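Local coordinates for endo-1,3-beta-glucanase, family GH16 (Zobellia galactanivorans, PDB 4BOW), which probably hydrolyses internal beta-1,3 linkages of glucans such as laminarin, this chain being its family 16 glycoside hydrolase catalytic domain, at residues W115-N120 and P221-L226. The protein carries 1 engineered substitution. Residues are numbered along the deposited sequence; the frame is centred on the assembly and turned at random.
Sequences WTLGAN and PHYLLL. With GLC (alpha-D-glucopyranose), chain C; BGC (beta-D-glucopyranose), chain B.
Trp115 and Leu225 face each other as an antiparallel hydrogen-bonded pair, their main chains joined both ways, with Leu225 N 2.7 Å from Trp115 O. Leu117 and Tyr223 repeat this two residues on, and Ala119 N donates to Pro221 O over 2.7 Å in a nearly straight bond (176°); a water donates to the same oxygen.

CH-pi and apolar contacts line the face that carries Trp115, Leu117, Tyr223 and Leu225. With CG of Trp115 set between its backbone N and carbonyl carbon (chi1 56°), the indole stands between protein and sugar. Leu225 CB lies under its five-membered ring, 3.7 Å from the centroid, while GLC C6 comes over the opposite face, 3.4 Å from Trp115 CE2. Trp115 NE1 is hydrogen-bonded to Asn227 OD1, which should limit rotation of the ring. Leu117 runs alongside Tyr223, laying its CB over the phenol ring, and Leu117 CD1 comes 3.5 Å from Tyr223 OH, whose polar partner is Ser121.

Between the strands, Thr116 OG1 and His222 ND1 are hydrogen-bonded at 2.8 Å near the plane of the imidazole, and Thr116 OG1 also bonds Ile143 N. Gly118 CA sits over that ring, 3.6 Å from its centroid, while His222 NE2 is hydrogen-bonded to Pro217 O, so both ring nitrogens are tied.

Replacing Trp115 by an alanine removes the indole, which would probably leave the glucose without the surface it rests on and Asn227 without its N-H partner. Backed by Leu225 and held by Asn227, the indole offers the glucan a fairly rigid apolar face, consistent with the carbohydrate-binding concave sheet of a family 16 jelly roll.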
# COMPACT_ATOMS: atom_id res chain seq x y z
N TRP A 115 -1.53 2.14 -1.03
CA TRP A 115 -2.31 1.91 -2.23
C TRP A 115 -3.68 1.36 -1.86
O TRP A 115 -3.99 1.16 -0.69
CB TRP A 115 -1.52 1.00 -3.19
CG TRP A 115 -1.05 -0.34 -2.67
CD1 TRP A 115 -0.21 -0.59 -1.60
CD2 TRP A 115 -1.36 -1.60 -3.26
NE1 TRP A 115 0.05 -1.97 -1.52
CE2 TRP A 115 -0.65 -2.59 -2.49
CE3 TRP A 115 -2.17 -2.01 -4.36
CZ2 TRP A 115 -0.66 -3.97 -2.84
CZ3 TRP A 115 -2.17 -3.38 -4.68
CH2 TRP A 115 -1.44 -4.35 -3.94
N THR A 116 -4.50 1.14 -2.87
CA THR A 116 -5.81 0.59 -2.65
C THR A 116 -6.10 -0.57 -3.59
O THR A 116 -5.49 -0.71 -4.67
CB THR A 116 -6.94 1.62 -2.93
OG1 THR A 116 -7.17 1.76 -4.38
CG2 THR A 116 -6.66 2.99 -2.29
N LEU A 117 -7.02 -1.44 -3.20
CA LEU A 117 -7.57 -2.48 -4.07
C LEU A 117 -9.07 -2.35 -3.97
O LEU A 117 -9.64 -2.11 -2.88
CB LEU A 117 -7.21 -3.91 -3.64
CG LEU A 117 -5.81 -4.34 -4.05
CD1 LEU A 117 -5.44 -5.62 -3.28
CD2 LEU A 117 -5.81 -4.51 -5.61
N GLY A 118 -9.78 -2.59 -5.11
CA GLY A 118 -11.26 -2.75 -4.97
C GLY A 118 -11.56 -3.87 -3.96
O GLY A 118 -10.91 -4.94 -3.91
N ALA A 119 -12.59 -3.62 -3.16
CA ALA A 119 -12.93 -4.60 -2.14
C ALA A 119 -13.55 -5.88 -2.69
O ALA A 119 -13.74 -6.80 -1.90
CB ALA A 119 -13.89 -3.94 -1.10
N ASN A 120 -13.88 -5.90 -3.98
CA ASN A 120 -14.25 -7.15 -4.63
C ASN A 120 -13.02 -7.91 -5.15
O ASN A 120 -13.20 -8.89 -5.90
CB ASN A 120 -15.23 -6.81 -5.79
CG ASN A 120 -14.65 -5.91 -6.85
OD1 ASN A 120 -13.52 -5.43 -6.76
ND2 ASN A 120 -15.45 -5.70 -7.91
N PRO A 221 -16.50 0.07 -3.52
CA PRO A 221 -15.61 0.26 -2.36
C PRO A 221 -14.21 -0.25 -2.67
O PRO A 221 -13.99 -1.32 -3.32
CB PRO A 221 -16.25 -0.61 -1.29
CG PRO A 221 -17.75 -0.50 -1.63
CD PRO A 221 -17.76 -0.63 -3.17
N HIS A 222 -13.24 0.51 -2.14
CA HIS A 222 -11.82 0.08 -2.07
C HIS A 222 -11.37 -0.01 -0.63
O HIS A 222 -11.99 0.59 0.25
CB HIS A 222 -10.90 1.06 -2.81
CG HIS A 222 -10.91 0.88 -4.31
ND1 HIS A 222 -9.77 0.86 -5.04
CD2 HIS A 222 -11.95 0.73 -5.19
CE1 HIS A 222 -10.08 0.67 -6.32
NE2 HIS A 222 -11.41 0.61 -6.43
N TYR A 223 -10.30 -0.76 -0.36
CA TYR A 223 -9.64 -0.69 0.96
C TYR A 223 -8.19 -0.28 0.78
O TYR A 223 -7.63 -0.38 -0.33
CB TYR A 223 -9.78 -1.99 1.74
CG TYR A 223 -9.23 -3.21 1.01
CD1 TYR A 223 -7.89 -3.64 1.12
CD2 TYR A 223 -10.08 -4.04 0.18
CE1 TYR A 223 -7.38 -4.78 0.44
CE2 TYR A 223 -9.61 -5.20 -0.49
CZ TYR A 223 -8.29 -5.52 -0.32
OH TYR A 223 -7.85 -6.64 -0.93
N LEU A 224 -7.57 0.19 1.86
CA LEU A 224 -6.19 0.70 1.79
C LEU A 224 -5.21 -0.44 2.14
O LEU A 224 -5.54 -1.25 3.02
CB LEU A 224 -6.09 1.83 2.84
CG LEU A 224 -4.80 2.65 2.85
CD1 LEU A 224 -4.74 3.54 1.61
CD2 LEU A 224 -4.71 3.52 4.10
N LEU A 225 -4.06 -0.40 1.55
CA LEU A 225 -2.93 -1.29 1.88
C LEU A 225 -1.68 -0.47 2.20
O LEU A 225 -1.46 0.57 1.58
CB LEU A 225 -2.62 -2.23 0.68
CG LEU A 225 -3.76 -3.17 0.30
CD1 LEU A 225 -4.66 -2.55 -0.81
CD2 LEU A 225 -3.16 -4.56 -0.20
N LEU A 226 -0.93 -0.97 3.18
CA LEU A 226 0.33 -0.39 3.57
C LEU A 226 1.35 -1.54 3.65
O LEU A 226 1.07 -2.52 4.36
CB LEU A 226 0.20 0.26 4.98
CG LEU A 226 -0.86 1.34 5.08
CD1 LEU A 226 -1.11 1.67 6.61
CD2 LEU A 226 -0.44 2.56 4.30
C1 GLC C . 0.95 -1.69 -7.72
C2 GLC C . 1.08 -3.10 -8.26
C3 GLC C . 0.92 -4.20 -7.21
C4 GLC C . 1.93 -3.84 -6.12
C5 GLC C . 1.42 -2.57 -5.53
C6 GLC C . 2.21 -2.06 -4.29
O1 GLC C . -0.41 -1.49 -7.35
O2 GLC C . 0.12 -3.22 -9.29
O3 GLC C . 1.23 -5.53 -7.75
O4 GLC C . 1.83 -4.85 -5.14
O5 GLC C . 1.58 -1.52 -6.49
O6 GLC C . 3.63 -1.83 -4.67
C2 BGC B . 0.54 -7.50 -8.85
C3 BGC B . -0.67 -8.32 -9.17
C4 BGC B . -1.54 -8.57 -7.92
C5 BGC B . -1.98 -7.18 -7.37
C6 BGC B . -2.76 -7.28 -6.06
C1 BGC B . 0.04 -6.24 -8.18
O2 BGC B . 1.25 -7.16 -10.00
O3 BGC B . -0.16 -9.65 -9.53
O4 BGC B . -2.78 -9.23 -8.26
O5 BGC B . -0.74 -6.52 -7.02
O6 BGC B . -1.97 -7.97 -5.03
O HOH W 1 -15.17 -3.00 -5.20